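Local coordinates for TATA-box-binding protein (Methanococcus jannaschii, PDB 2Z8U) that probably acts as a general factor in archaeal transcription, recognising the TATA-box promoter element close to where RNA polymerase starts, at residues Glu12-Val16 with Glu168-Lys172; Ile106-Thr112 with Val160-Lys166; Ala113-Pro119 with Ile154-Val160. The contacts are given in a common frame with arbitrary orientation. Numbering follows the deposited sequence.

Interaction 1: residues Glu12-Val16 with Glu168-Lys172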
ATOM      1  N   GLU B  12     -29.339  -9.657  26.918  1.00 35.98           N
ATOM      2  CA  GLU B  12     -29.200  -8.388  27.613  1.00 36.47           C
ATOM      3  C   GLU B  12     -27.730  -8.042  27.800  1.00 36.24           C
ATOM      4  O   GLU B  12     -26.911  -8.938  27.972  1.00 36.42           O
ATOM      5  CB  GLU B  12     -29.907  -8.484  28.970  1.00 36.36           C
ATOM      6  CG  GLU B  12     -30.287  -7.147  29.558  1.00 38.50           C
ATOM      7  CD  GLU B  12     -31.135  -7.261  30.823  1.00 37.58           C
ATOM      8  OE1 GLU B  12     -31.107  -6.303  31.610  1.00 41.19           O
ATOM      9  OE2 GLU B  12     -31.802  -8.290  31.039  1.00 38.52           O
ATOM     10  N   ILE B  13     -27.414  -6.743  27.776  1.00 35.77           N
ATOM     11  CA  ILE B  13     -26.061  -6.228  27.948  1.00 36.26           C
ATOM     12  C   ILE B  13     -25.657  -6.166  29.423  1.00 35.46           C
ATOM     13  O   ILE B  13     -26.403  -5.646  30.256  1.00 35.70           O
ATOM     14  CB  ILE B  13     -25.931  -4.798  27.306  1.00 36.38           C
ATOM     15  CG1 ILE B  13     -25.915  -4.877  25.771  1.00 37.57           C
ATOM     16  CG2 ILE B  13     -24.768  -3.983  27.905  1.00 37.26           C
ATOM     17  CD1 ILE B  13     -24.810  -5.753  25.150  1.00 38.44           C
ATOM     18  N   LYS B  14     -24.485  -6.712  29.732  1.00 34.26           N
ATOM     19  CA  LYS B  14     -23.840  -6.515  31.035  1.00 33.63           C
ATOM     20  C   LYS B  14     -22.508  -5.836  30.806  1.00 33.22           C
ATOM     21  O   LYS B  14     -21.711  -6.317  30.000  1.00 31.09           O
ATOM     22  CB  LYS B  14     -23.625  -7.866  31.732  1.00 34.16           C
ATOM     23  CG  LYS B  14     -22.755  -7.776  32.992  1.00 34.98           C
ATOM     24  CD  LYS B  14     -22.836  -9.056  33.833  1.00 34.99           C
ATOM     25  CE  LYS B  14     -22.104  -8.894  35.177  1.00 37.58           C
ATOM     26  NZ  LYS B  14     -22.270  -7.526  35.783  1.00 40.16           N
ATOM     27  N   ILE B  15     -22.260  -4.718  31.503  1.00 32.74           N
ATOM     28  CA  ILE B  15     -20.980  -4.027  31.406  1.00 33.37           C
ATOM     29  C   ILE B  15     -20.042  -4.731  32.380  1.00 33.49           C
ATOM     30  O   ILE B  15     -20.393  -4.968  33.552  1.00 32.63           O
ATOM     31  CB  ILE B  15     -21.114  -2.528  31.741  1.00 34.24           C
ATOM     32  CG1 ILE B  15     -22.162  -1.865  30.826  1.00 34.49           C
ATOM     33  CG2 ILE B  15     -19.738  -1.822  31.719  1.00 34.34           C
ATOM     34  CD1 ILE B  15     -21.840  -1.927  29.355  1.00 36.99           C
ATOM     35  N   VAL B  16     -18.890  -5.137  31.877  1.00 32.23           N
ATOM     36  CA  VAL B  16     -17.972  -5.929  32.681  1.00 32.72           C
ATOM     37  C   VAL B  16     -16.815  -5.062  33.128  1.00 32.50           C
ATOM     38  O   VAL B  16     -16.338  -5.183  34.254  1.00 33.34           O
ATOM     39  CB  VAL B  16     -17.521  -7.227  31.962  1.00 32.60           C
ATOM     40  CG1 VAL B  16     -16.339  -7.862  32.681  1.00 33.04           C
ATOM     41  CG2 VAL B  16     -18.680  -8.235  31.915  1.00 32.84           C
ATOM     42  N   GLU B 168     -23.236   2.761  27.550  1.00 35.56           N
ATOM     43  CA  GLU B 168     -24.168   1.673  27.773  1.00 36.83           C
ATOM     44  C   GLU B 168     -25.288   1.664  26.708  1.00 36.56           C
ATOM     45  O   GLU B 168     -25.674   0.609  26.221  1.00 36.80           O
ATOM     46  CB  GLU B 168     -24.717   1.795  29.202  1.00 38.13           C
ATOM     47  CG  GLU B 168     -25.134   0.481  29.830  1.00 41.09           C
ATOM     48  CD  GLU B 168     -26.610   0.213  29.669  1.00 45.20           C
ATOM     49  OE1 GLU B 168     -27.358   1.181  29.408  1.00 47.45           O
ATOM     50  OE2 GLU B 168     -27.018  -0.963  29.805  1.00 47.22           O
ATOM     51  N   GLU B 169     -25.788   2.843  26.337  1.00 36.56           N
ATOM     52  CA  GLU B 169     -26.775   2.964  25.245  1.00 36.37           C
ATOM     53  C   GLU B 169     -26.248   2.451  23.904  1.00 35.18           C
ATOM     54  O   GLU B 169     -26.963   1.758  23.168  1.00 34.09           O
ATOM     55  CB  GLU B 169     -27.277   4.400  25.094  1.00 36.74           C
ATOM     56  CG  GLU B 169     -26.238   5.491  25.337  1.00 40.94           C
ATOM     57  CD  GLU B 169     -26.165   5.947  26.802  1.00 42.72           C
ATOM     58  OE1 GLU B 169     -26.311   7.167  27.045  1.00 45.87           O
ATOM     59  OE2 GLU B 169     -25.945   5.100  27.702  1.00 42.85           O
ATOM     60  N   ASP B 170     -25.004   2.795  23.586  1.00 34.19           N
ATOM     61  CA  ASP B 170     -24.352   2.224  22.399  1.00 34.72           C
ATOM     62  C   ASP B 170     -24.203   0.703  22.473  1.00 34.27           C
ATOM     63  O   ASP B 170     -24.206   0.050  21.446  1.00 34.54           O
ATOM     64  CB  ASP B 170     -22.966   2.822  22.165  1.00 33.93           C
ATOM     65  CG  ASP B 170     -23.004   4.162  21.455  1.00 36.99           C
ATOM     66  OD1 ASP B 170     -24.065   4.557  20.920  1.00 37.79           O
ATOM     67  OD2 ASP B 170     -21.959   4.835  21.461  1.00 37.79           O
ATOM     68  N   ALA B 171     -24.020   0.149  23.671  1.00 34.49           N
ATOM     69  CA  ALA B 171     -23.882  -1.317  23.822  1.00 33.63           C
ATOM     70  C   ALA B 171     -25.161  -2.027  23.413  1.00 33.65           C
ATOM     71  O   ALA B 171     -25.132  -3.085  22.752  1.00 32.40           O
ATOM     72  CB  ALA B 171     -23.515  -1.686  25.274  1.00 33.72           C
ATOM     73  N   LYS B 172     -26.278  -1.434  23.829  1.00 33.89           N
ATOM     74  CA  LYS B 172     -27.619  -1.909  23.479  1.00 34.30           C
ATOM     75  C   LYS B 172     -27.857  -1.855  21.973  1.00 34.73           C
ATOM     76  O   LYS B 172     -28.368  -2.810  21.389  1.00 34.51           O
ATOM     77  CB  LYS B 172     -28.680  -1.075  24.201  1.00 34.32           C
ATOM     78  CG  LYS B 172     -28.878  -1.432  25.667  1.00 36.03           C
ATOM     79  CD  LYS B 172     -29.777  -0.408  26.352  1.00 37.87           C
ATOM     80  CE  LYS B 172     -29.808  -0.625  27.844  1.00 40.31           C
ATOM     81  NZ  LYS B 172     -30.569   0.465  28.524  1.00 40.09           N
TER

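Interaction 2: residues Ile106-Thr112 with Val160-Lys166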
ATOM      1  N   ILE B 106     -15.885   8.244  29.942  1.00 28.32           N
ATOM      2  CA  ILE B 106     -15.708   6.870  29.489  1.00 27.15           C
ATOM      3  C   ILE B 106     -14.931   6.861  28.177  1.00 25.73           C
ATOM      4  O   ILE B 106     -15.314   7.531  27.236  1.00 25.33           O
ATOM      5  CB  ILE B 106     -17.073   6.098  29.352  1.00 26.21           C
ATOM      6  CG1 ILE B 106     -17.646   5.796  30.747  1.00 26.24           C
ATOM      7  CG2 ILE B 106     -16.887   4.787  28.592  1.00 25.47           C
ATOM      8  CD1 ILE B 106     -19.164   5.436  30.722  1.00 28.96           C
ATOM      9  N   GLN B 107     -13.831   6.113  28.141  1.00 24.62           N
ATOM     10  CA  GLN B 107     -13.058   5.944  26.922  1.00 25.37           C
ATOM     11  C   GLN B 107     -13.336   4.621  26.231  1.00 24.64           C
ATOM     12  O   GLN B 107     -13.251   4.531  25.014  1.00 25.48           O
ATOM     13  CB  GLN B 107     -11.567   6.023  27.198  1.00 25.19           C
ATOM     14  CG  GLN B 107     -11.097   7.389  27.630  1.00 26.28           C
ATOM     15  CD  GLN B 107     -11.196   8.419  26.517  1.00 29.75           C
ATOM     16  OE1 GLN B 107     -11.288   8.073  25.332  1.00 32.08           O
ATOM     17  NE2 GLN B 107     -11.196   9.695  26.895  1.00 31.08           N
ATOM     18  N   ASN B 108     -13.576   3.587  27.017  1.00 25.44           N
ATOM     19  CA  ASN B 108     -13.847   2.244  26.483  1.00 26.92           C
ATOM     20  C   ASN B 108     -14.704   1.460  27.479  1.00 27.65           C
ATOM     21  O   ASN B 108     -14.761   1.794  28.656  1.00 26.27           O
ATOM     22  CB  ASN B 108     -12.522   1.490  26.238  1.00 27.03           C
ATOM     23  CG  ASN B 108     -12.562   0.579  25.009  1.00 29.66           C
ATOM     24  OD1 ASN B 108     -13.583  -0.031  24.702  1.00 29.41           O
ATOM     25  ND2 ASN B 108     -11.415   0.472  24.310  1.00 29.84           N
ATOM     26  N   MET B 109     -15.372   0.414  26.995  1.00 29.29           N
ATOM     27  CA  MET B 109     -16.108  -0.518  27.863  1.00 31.72           C
ATOM     28  C   MET B 109     -16.095  -1.889  27.233  1.00 31.35           C
ATOM     29  O   MET B 109     -16.068  -2.011  26.008  1.00 32.55           O
ATOM     30  CB  MET B 109     -17.579  -0.124  28.030  1.00 31.45           C
ATOM     31  CG  MET B 109     -17.871   1.339  28.252  1.00 31.84           C
ATOM     32  SD  MET B 109     -19.623   1.794  28.208  1.00 36.81           S
ATOM     33  CE  MET B 109     -20.075   1.458  29.895  1.00 30.35           C
ATOM     34  N   VAL B 110     -16.126  -2.918  28.071  1.00 30.10           N
ATOM     35  CA  VAL B 110     -16.350  -4.285  27.616  1.00 28.50           C
ATOM     36  C   VAL B 110     -17.772  -4.608  28.078  1.00 27.30           C
ATOM     37  O   VAL B 110     -18.094  -4.431  29.258  1.00 26.23           O
ATOM     38  CB  VAL B 110     -15.355  -5.293  28.252  1.00 28.79           C
ATOM     39  CG1 VAL B 110     -15.774  -6.740  27.992  1.00 29.29           C
ATOM     40  CG2 VAL B 110     -13.922  -5.075  27.735  1.00 30.72           C
ATOM     41  N   ALA B 111     -18.620  -5.020  27.130  1.00 25.33           N
ATOM     42  CA  ALA B 111     -19.965  -5.487  27.430  1.00 23.91           C
ATOM     43  C   ALA B 111     -20.041  -6.933  26.953  1.00 24.28           C
ATOM     44  O   ALA B 111     -19.400  -7.318  25.952  1.00 21.16           O
ATOM     45  CB  ALA B 111     -20.987  -4.662  26.710  1.00 23.79           C
ATOM     46  N   THR B 112     -20.829  -7.727  27.675  1.00 23.92           N
ATOM     47  CA  THR B 112     -21.090  -9.105  27.283  1.00 24.75           C
ATOM     48  C   THR B 112     -22.598  -9.357  27.203  1.00 24.60           C
ATOM     49  O   THR B 112     -23.422  -8.669  27.854  1.00 23.57           O
ATOM     50  CB  THR B 112     -20.442 -10.126  28.255  1.00 24.97           C
ATOM     51  OG1 THR B 112     -20.983  -9.954  29.579  1.00 27.14           O
ATOM     52  CG2 THR B 112     -18.899  -9.952  28.302  1.00 27.01           C
ATOM     53  N   VAL B 160     -21.172 -13.261  23.536  1.00 35.36           N
ATOM     54  CA  VAL B 160     -20.797 -12.156  22.648  1.00 35.86           C
ATOM     55  C   VAL B 160     -20.081 -11.147  23.535  1.00 35.74           C
ATOM     56  O   VAL B 160     -20.542 -10.859  24.653  1.00 35.49           O
ATOM     57  CB  VAL B 160     -22.062 -11.474  22.064  1.00 36.02           C
ATOM     58  CG1 VAL B 160     -21.711 -10.205  21.319  1.00 37.71           C
ATOM     59  CG2 VAL B 160     -22.807 -12.427  21.151  1.00 36.25           C
ATOM     60  N   VAL B 161     -18.968 -10.615  23.053  1.00 34.75           N
ATOM     61  CA  VAL B 161     -18.250  -9.580  23.793  1.00 34.90           C
ATOM     62  C   VAL B 161     -18.205  -8.390  22.859  1.00 34.90           C
ATOM     63  O   VAL B 161     -17.796  -8.519  21.698  1.00 35.47           O
ATOM     64  CB  VAL B 161     -16.806 -10.024  24.145  1.00 35.21           C
ATOM     65  CG1 VAL B 161     -15.977  -8.861  24.755  1.00 34.42           C
ATOM     66  CG2 VAL B 161     -16.816 -11.251  25.052  1.00 35.03           C
ATOM     67  N   ILE B 162     -18.608  -7.225  23.355  1.00 34.52           N
ATOM     68  CA  ILE B 162     -18.536  -6.008  22.556  1.00 34.75           C
ATOM     69  C   ILE B 162     -17.501  -5.066  23.180  1.00 34.19           C
ATOM     70  O   ILE B 162     -17.562  -4.810  24.387  1.00 33.80           O
ATOM     71  CB  ILE B 162     -19.917  -5.328  22.470  1.00 34.42           C
ATOM     72  CG1 ILE B 162     -20.982  -6.331  21.977  1.00 35.71           C
ATOM     73  CG2 ILE B 162     -19.861  -4.118  21.553  1.00 35.40           C
ATOM     74  CD1 ILE B 162     -22.408  -5.871  22.200  1.00 36.65           C
ATOM     75  N   THR B 163     -16.542  -4.585  22.376  1.00 33.96           N
ATOM     76  CA  THR B 163     -15.497  -3.673  22.877  1.00 33.95           C
ATOM     77  C   THR B 163     -15.463  -2.385  22.067  1.00 33.56           C
ATOM     78  O   THR B 163     -16.064  -2.303  20.995  1.00 32.47           O
ATOM     79  CB  THR B 163     -14.093  -4.342  22.914  1.00 35.22           C
ATOM     80  OG1 THR B 163     -13.613  -4.565  21.580  1.00 38.00           O
ATOM     81  CG2 THR B 163     -14.138  -5.702  23.615  1.00 36.72           C
ATOM     82  N   GLY B 164     -14.773  -1.365  22.569  1.00 32.19           N
ATOM     83  CA  GLY B 164     -14.696  -0.098  21.856  1.00 33.18           C
ATOM     84  C   GLY B 164     -15.855   0.831  22.156  1.00 32.91           C
ATOM     85  O   GLY B 164     -15.973   1.910  21.566  1.00 33.32           O
ATOM     86  N   LEU B 165     -16.691   0.425  23.103  1.00 33.10           N
ATOM     87  CA  LEU B 165     -17.888   1.171  23.499  1.00 33.66           C
ATOM     88  C   LEU B 165     -17.637   2.464  24.257  1.00 33.80           C
ATOM     89  O   LEU B 165     -16.779   2.509  25.126  1.00 34.71           O
ATOM     90  CB  LEU B 165     -18.743   0.295  24.396  1.00 33.40           C
ATOM     91  CG  LEU B 165     -19.475  -0.825  23.680  1.00 35.18           C
ATOM     92  CD1 LEU B 165     -19.837  -1.910  24.673  1.00 33.12           C
ATOM     93  CD2 LEU B 165     -20.693  -0.249  23.000  1.00 34.85           C
ATOM     94  N   LYS B 166     -18.432   3.489  23.951  1.00 33.52           N
ATOM     95  CA  LYS B 166     -18.389   4.770  24.665  1.00 33.71           C
ATOM     96  C   LYS B 166     -19.565   4.945  25.619  1.00 33.54           C
ATOM     97  O   LYS B 166     -19.575   5.872  26.441  1.00 32.62           O
ATOM     98  CB  LYS B 166     -18.347   5.930  23.672  1.00 34.36           C
ATOM     99  CG  LYS B 166     -17.229   5.798  22.645  1.00 36.10           C
ATOM    100  CD  LYS B 166     -15.917   6.296  23.225  1.00 39.65           C
ATOM    101  CE  LYS B 166     -14.749   6.021  22.280  1.00 40.29           C
ATOM    102  NZ  LYS B 166     -13.482   6.502  22.873  1.00 38.70           N
TER
HETATM  103  O   HOH W   1     -13.303   2.942  22.715  1.00 38.48           O

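Interaction 3: residues Ala113-Pro119 with Ile154-Val160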
ATOM      1  N   ALA B 113     -22.945 -10.335  26.365  1.00 23.74           N
ATOM      2  CA  ALA B 113     -24.315 -10.777  26.230  1.00 24.25           C
ATOM      3  C   ALA B 113     -24.306 -12.234  25.766  1.00 24.36           C
ATOM      4  O   ALA B 113     -23.274 -12.789  25.421  1.00 24.58           O
ATOM      5  CB  ALA B 113     -25.075  -9.892  25.268  1.00 23.17           C
ATOM      6  N   ASP B 114     -25.462 -12.872  25.807  1.00 25.78           N
ATOM      7  CA  ASP B 114     -25.538 -14.246  25.356  1.00 25.65           C
ATOM      8  C   ASP B 114     -26.595 -14.309  24.282  1.00 25.85           C
ATOM      9  O   ASP B 114     -27.698 -13.782  24.457  1.00 25.87           O
ATOM     10  CB  ASP B 114     -25.828 -15.193  26.527  1.00 26.12           C
ATOM     11  CG  ASP B 114     -24.568 -15.545  27.304  1.00 26.63           C
ATOM     12  OD1 ASP B 114     -23.803 -16.412  26.864  1.00 27.65           O
ATOM     13  OD2 ASP B 114     -24.324 -14.958  28.364  1.00 30.45           O
ATOM     14  N   LEU B 115     -26.226 -14.892  23.142  1.00 25.30           N
ATOM     15  CA  LEU B 115     -27.133 -14.934  21.987  1.00 26.35           C
ATOM     16  C   LEU B 115     -28.385 -15.782  22.254  1.00 25.65           C
ATOM     17  O   LEU B 115     -29.428 -15.529  21.665  1.00 25.68           O
ATOM     18  CB  LEU B 115     -26.420 -15.480  20.752  1.00 27.10           C
ATOM     19  CG  LEU B 115     -25.346 -14.624  20.052  1.00 28.05           C
ATOM     20  CD1 LEU B 115     -24.802 -15.410  18.861  1.00 29.86           C
ATOM     21  CD2 LEU B 115     -25.894 -13.266  19.607  1.00 29.22           C
ATOM     22  N   GLY B 116     -28.268 -16.780  23.128  1.00 25.79           N
ATOM     23  CA  GLY B 116     -29.388 -17.731  23.370  1.00 25.83           C
ATOM     24  C   GLY B 116     -29.327 -18.929  22.432  1.00 26.31           C
ATOM     25  O   GLY B 116     -30.090 -19.921  22.588  1.00 24.35           O
ATOM     26  N   ILE B 117     -28.400 -18.855  21.474  1.00 26.29           N
ATOM     27  CA  ILE B 117     -28.118 -19.968  20.560  1.00 27.33           C
ATOM     28  C   ILE B 117     -26.622 -20.200  20.458  1.00 27.54           C
ATOM     29  O   ILE B 117     -25.820 -19.297  20.749  1.00 27.37           O
ATOM     30  CB  ILE B 117     -28.712 -19.745  19.133  1.00 28.06           C
ATOM     31  CG1 ILE B 117     -28.189 -18.439  18.525  1.00 29.35           C
ATOM     32  CG2 ILE B 117     -30.246 -19.743  19.173  1.00 28.07           C
ATOM     33  CD1 ILE B 117     -27.433 -18.623  17.255  1.00 32.18           C
ATOM     34  N   GLU B 118     -26.248 -21.411  20.080  1.00 27.47           N
ATOM     35  CA  GLU B 118     -24.863 -21.745  19.786  1.00 28.07           C
ATOM     36  C   GLU B 118     -24.630 -21.548  18.285  1.00 29.17           C
ATOM     37  O   GLU B 118     -25.043 -22.388  17.479  1.00 29.25           O
ATOM     38  CB  GLU B 118     -24.529 -23.155  20.253  1.00 28.85           C
ATOM     39  CG  GLU B 118     -24.737 -23.371  21.754  1.00 27.88           C
ATOM     40  CD  GLU B 118     -24.605 -24.816  22.155  1.00 30.81           C
ATOM     41  OE1 GLU B 118     -24.447 -25.687  21.267  1.00 35.35           O
ATOM     42  OE2 GLU B 118     -24.665 -25.105  23.353  1.00 30.63           O
ATOM     43  N   PRO B 119     -24.018 -20.403  17.905  1.00 29.31           N
ATOM     44  CA  PRO B 119     -23.916 -20.005  16.495  1.00 30.29           C
ATOM     45  C   PRO B 119     -22.999 -20.890  15.660  1.00 30.74           C
ATOM     46  O   PRO B 119     -22.019 -21.452  16.177  1.00 30.84           O
ATOM     47  CB  PRO B 119     -23.338 -18.580  16.579  1.00 30.20           C
ATOM     48  CG  PRO B 119     -22.604 -18.555  17.841  1.00 29.38           C
ATOM     49  CD  PRO B 119     -23.392 -19.398  18.796  1.00 29.36           C
ATOM     50  N   ILE B 154     -17.742 -13.080  18.802  1.00 33.85           N
ATOM     51  CA  ILE B 154     -18.835 -14.019  19.001  1.00 33.57           C
ATOM     52  C   ILE B 154     -18.254 -15.410  19.166  1.00 33.70           C
ATOM     53  O   ILE B 154     -17.491 -15.865  18.306  1.00 33.26           O
ATOM     54  CB  ILE B 154     -19.789 -14.030  17.788  1.00 33.51           C
ATOM     55  CG1 ILE B 154     -20.342 -12.619  17.516  1.00 34.40           C
ATOM     56  CG2 ILE B 154     -20.910 -15.058  18.039  1.00 31.35           C
ATOM     57  CD1 ILE B 154     -21.081 -12.451  16.177  1.00 34.30           C
ATOM     58  N   PHE B 155     -18.647 -16.092  20.240  1.00 33.93           N
ATOM     59  CA  PHE B 155     -18.131 -17.425  20.550  1.00 33.84           C
ATOM     60  C   PHE B 155     -19.148 -18.518  20.240  1.00 33.92           C
ATOM     61  O   PHE B 155     -20.358 -18.246  20.206  1.00 32.63           O
ATOM     62  CB  PHE B 155     -17.645 -17.464  22.007  1.00 35.07           C
ATOM     63  CG  PHE B 155     -16.553 -16.472  22.275  1.00 35.61           C
ATOM     64  CD1 PHE B 155     -15.244 -16.762  21.899  1.00 36.31           C
ATOM     65  CD2 PHE B 155     -16.843 -15.212  22.797  1.00 37.61           C
ATOM     66  CE1 PHE B 155     -14.219 -15.828  22.081  1.00 37.89           C
ATOM     67  CE2 PHE B 155     -15.816 -14.264  22.988  1.00 40.47           C
ATOM     68  CZ  PHE B 155     -14.508 -14.586  22.637  1.00 37.90           C
ATOM     69  N   GLY B 156     -18.649 -19.733  19.972  1.00 34.00           N
ATOM     70  CA  GLY B 156     -19.514 -20.894  19.652  1.00 34.69           C
ATOM     71  C   GLY B 156     -20.504 -21.207  20.768  1.00 34.73           C
ATOM     72  O   GLY B 156     -21.537 -21.841  20.543  1.00 34.75           O
ATOM     73  N   SER B 157     -20.189 -20.748  21.976  1.00 35.40           N
ATOM     74  CA  SER B 157     -21.065 -20.944  23.133  1.00 35.33           C
ATOM     75  C   SER B 157     -22.339 -20.087  23.044  1.00 34.81           C
ATOM     76  O   SER B 157     -23.333 -20.377  23.713  1.00 35.12           O
ATOM     77  CB  SER B 157     -20.308 -20.572  24.421  1.00 35.85           C
ATOM     78  OG  SER B 157     -19.936 -19.206  24.419  1.00 35.61           O
ATOM     79  N   GLY B 158     -22.292 -19.023  22.243  1.00 33.81           N
ATOM     80  CA  GLY B 158     -23.362 -18.015  22.242  1.00 33.75           C
ATOM     81  C   GLY B 158     -22.955 -16.725  22.958  1.00 34.10           C
ATOM     82  O   GLY B 158     -23.620 -15.713  22.813  1.00 33.57           O
ATOM     83  N   LYS B 159     -21.858 -16.758  23.712  1.00 34.74           N
ATOM     84  CA  LYS B 159     -21.323 -15.529  24.345  1.00 35.19           C
ATOM     85  C   LYS B 159     -20.865 -14.534  23.287  1.00 35.13           C
ATOM     86  O   LYS B 159     -20.257 -14.910  22.277  1.00 34.14           O
ATOM     87  CB  LYS B 159     -20.174 -15.842  25.308  1.00 35.10           C
ATOM     88  CG  LYS B 159     -19.625 -14.626  26.153  1.00 36.45           C
ATOM     89  CD  LYS B 159     -18.869 -15.207  27.386  1.00 38.81           C
ATOM     90  CE  LYS B 159     -18.792 -14.254  28.539  1.00 44.36           C
ATOM     91  NZ  LYS B 159     -18.508 -15.006  29.817  1.00 48.33           N
ATOM     92  N   VAL B 160     -21.172 -13.261  23.536  1.00 35.36           N
ATOM     93  CA  VAL B 160     -20.797 -12.156  22.648  1.00 35.86           C
ATOM     94  C   VAL B 160     -20.081 -11.147  23.535  1.00 35.74           C
ATOM     95  O   VAL B 160     -20.542 -10.859  24.653  1.00 35.49           O
ATOM     96  CB  VAL B 160     -22.062 -11.474  22.064  1.00 36.02           C
ATOM     97  CG1 VAL B 160     -21.711 -10.205  21.319  1.00 37.71           C
ATOM     98  CG2 VAL B 160     -22.807 -12.427  21.151  1.00 36.25           C
TER
HETATM   99  O   HOH W   2     -21.390 -23.194  18.228  1.00 34.88           O

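Interaction 1: residues Glu12-Val16 with Glu168-Lys172
The saddle-shaped TBP fold is built from two repeats, each with a short and a long helix backing a shared antiparallel sheet, and this contact illustrates how such repeats can be joined. The start of strand 14-23, from the first repeat, meets the first turn of helix 168-183, from the second. Ile13 gives up the largest area. Its CA-to-CB bond points toward the helix, and its branches settle on the turn at Ala171: CG2 lies 3.7 Å from Ala171 CB, while CG1 lies 3.6 Å from Ala171 O and 4.0 Å from Lys172 N. The small methyl of Ala171 lets a branched side chain come this close to the helix backbone. Because side chains alternate along an extended chain, Ile15 also faces the helix whereas Lys14, between them, points away. Both isoleucines also pack against Ala111 of the neighbouring strand 105-114, so they fill the wedge between sheet and helix. Contact across the segments is therefore largely apolar, although Glu168 contributes as much area as Ala171. Its side chain folds over the outer margin of the isoleucine pair and, one turn on, meets Lys172 in a long salt bridge, Lys172 NZ to Glu168 OE1 at 3.4 Å. The same side chain packs on both isoleucines: Glu168 OE2 lies 4.2 Å from Ile13 CG2, and Glu168 CG 3.9 Å from Ile15 CG1.

Interaction 2: residues Ile106-Thr112 with Val160-Lys166
Ala111, Met109, Ile162 and Leu165 form the apolar centre where two antiparallel strands of the TBP saddle run side by side. Leu165 gives the most area within this group, placing CD1 3.6 Å from Ala111 CB and its CB 3.8 Å from Met109 CB. This convex side is closed by helix 168-183, with Ile162 packing on Ala174 and Leu165 on Ala171. On the reverse, concave side, Val110 CG1 meets Val161 CG1 at 3.9 Å; in relatives this face receives DNA, but here a second subunit packs against it, Gln137 of that subunit touching Thr112 and Val161. In the backbone between them, Ala111 and Ile162 form a hydrogen-bonded pair, Ala111 N to Ile162 O at 2.9 Å and Ile162 N to Ala111 O at 2.7 Å. Regular pairing then gives way. Gln107 and Asn108 form a classic beta bulge opposite Val19 on the other neighbouring strand, while strand 159-163 turns off at Gly164, whose N makes a weak 2.8 Å hydrogen bond to Asn108 OD1. At the polar edge a water links Gln107 O with Gly164 O, weakly to the latter, and Lys166 NZ donates to Gln107 O at 2.9 Å.

Interaction 3: residues Ala113-Pro119 with Ile154-Val160
Three backbone hydrogen bonds hold these segments together. Ala113 and Val160 form a hydrogen-bonded antiparallel pair, with Ala113 N to Val160 O at 3.0 Å and Val160 N to Ala113 O at 2.9 Å. Two residues on, Leu115 N donates to Gly158 O at 2.8 Å, carrying the pairing just past the strand end. Asp114 and Lys159 face each other between these bonds as a non-hydrogen-bonded pair. A water donates to both Pro119 O (2.8 Å) and Gly156 O (2.7 Å), linking the hairpin turn to the end of segment 113-119, beyond the last direct backbone bond. The packing lies inside this polar frame. Leu115 CG sits 3.5 Å from Val160 CG2, and Ile154 CG2 receives both Leu115 CD1 at 4.0 Å and Pro119 CG at 3.9 Å; helices 168-183 and 121-127 add Leu179 against Leu115 and Ile124 against Pro119. Gly158 CA is 3.1 Å from Ile117 O, so tight that a side chain would clash. Its positive phi also suits the type I turn Phe155 to Gly158, with Gly158 N to Phe155 O and Phe155 N to Lys159 O both at 2.9 Å; Ser157 OG accepts from Lys159 N at 3.2 Å as an ST turn. Segment 154-160 is thus the type I turn with G1 bulge of the beta hairpin joining strands 149-154 and 159-163, packed against the end of strand 105-114 and the loop that follows.

Overall arrangement
Interactions 2 and 3 follow strands 105-114 and 159-163 from the middle of the saddle outward, sharing Val160. Interaction 2 lies about 6 Å from the chain's centre; the centre of interaction 3 lies about 16 Å from that of interaction 2. Interaction 1, centred about 8 Å from interaction 2, adds strand 14-23, on the other edge of strand 105-114, and helix 168-183, which follows strand 159-163. Probable hydrogen bonds Val16 N to Val110 O (2.8 Å) and Lys14 O to Thr112 N (2.9 Å) join it to interaction 2. Along the chain, 3 nests within 2 and 2 within 1. Pairing of strands 14-23 and 105-114 makes the repeats one sheet; interaction 1 sets the first repeat's strand against the second's helix.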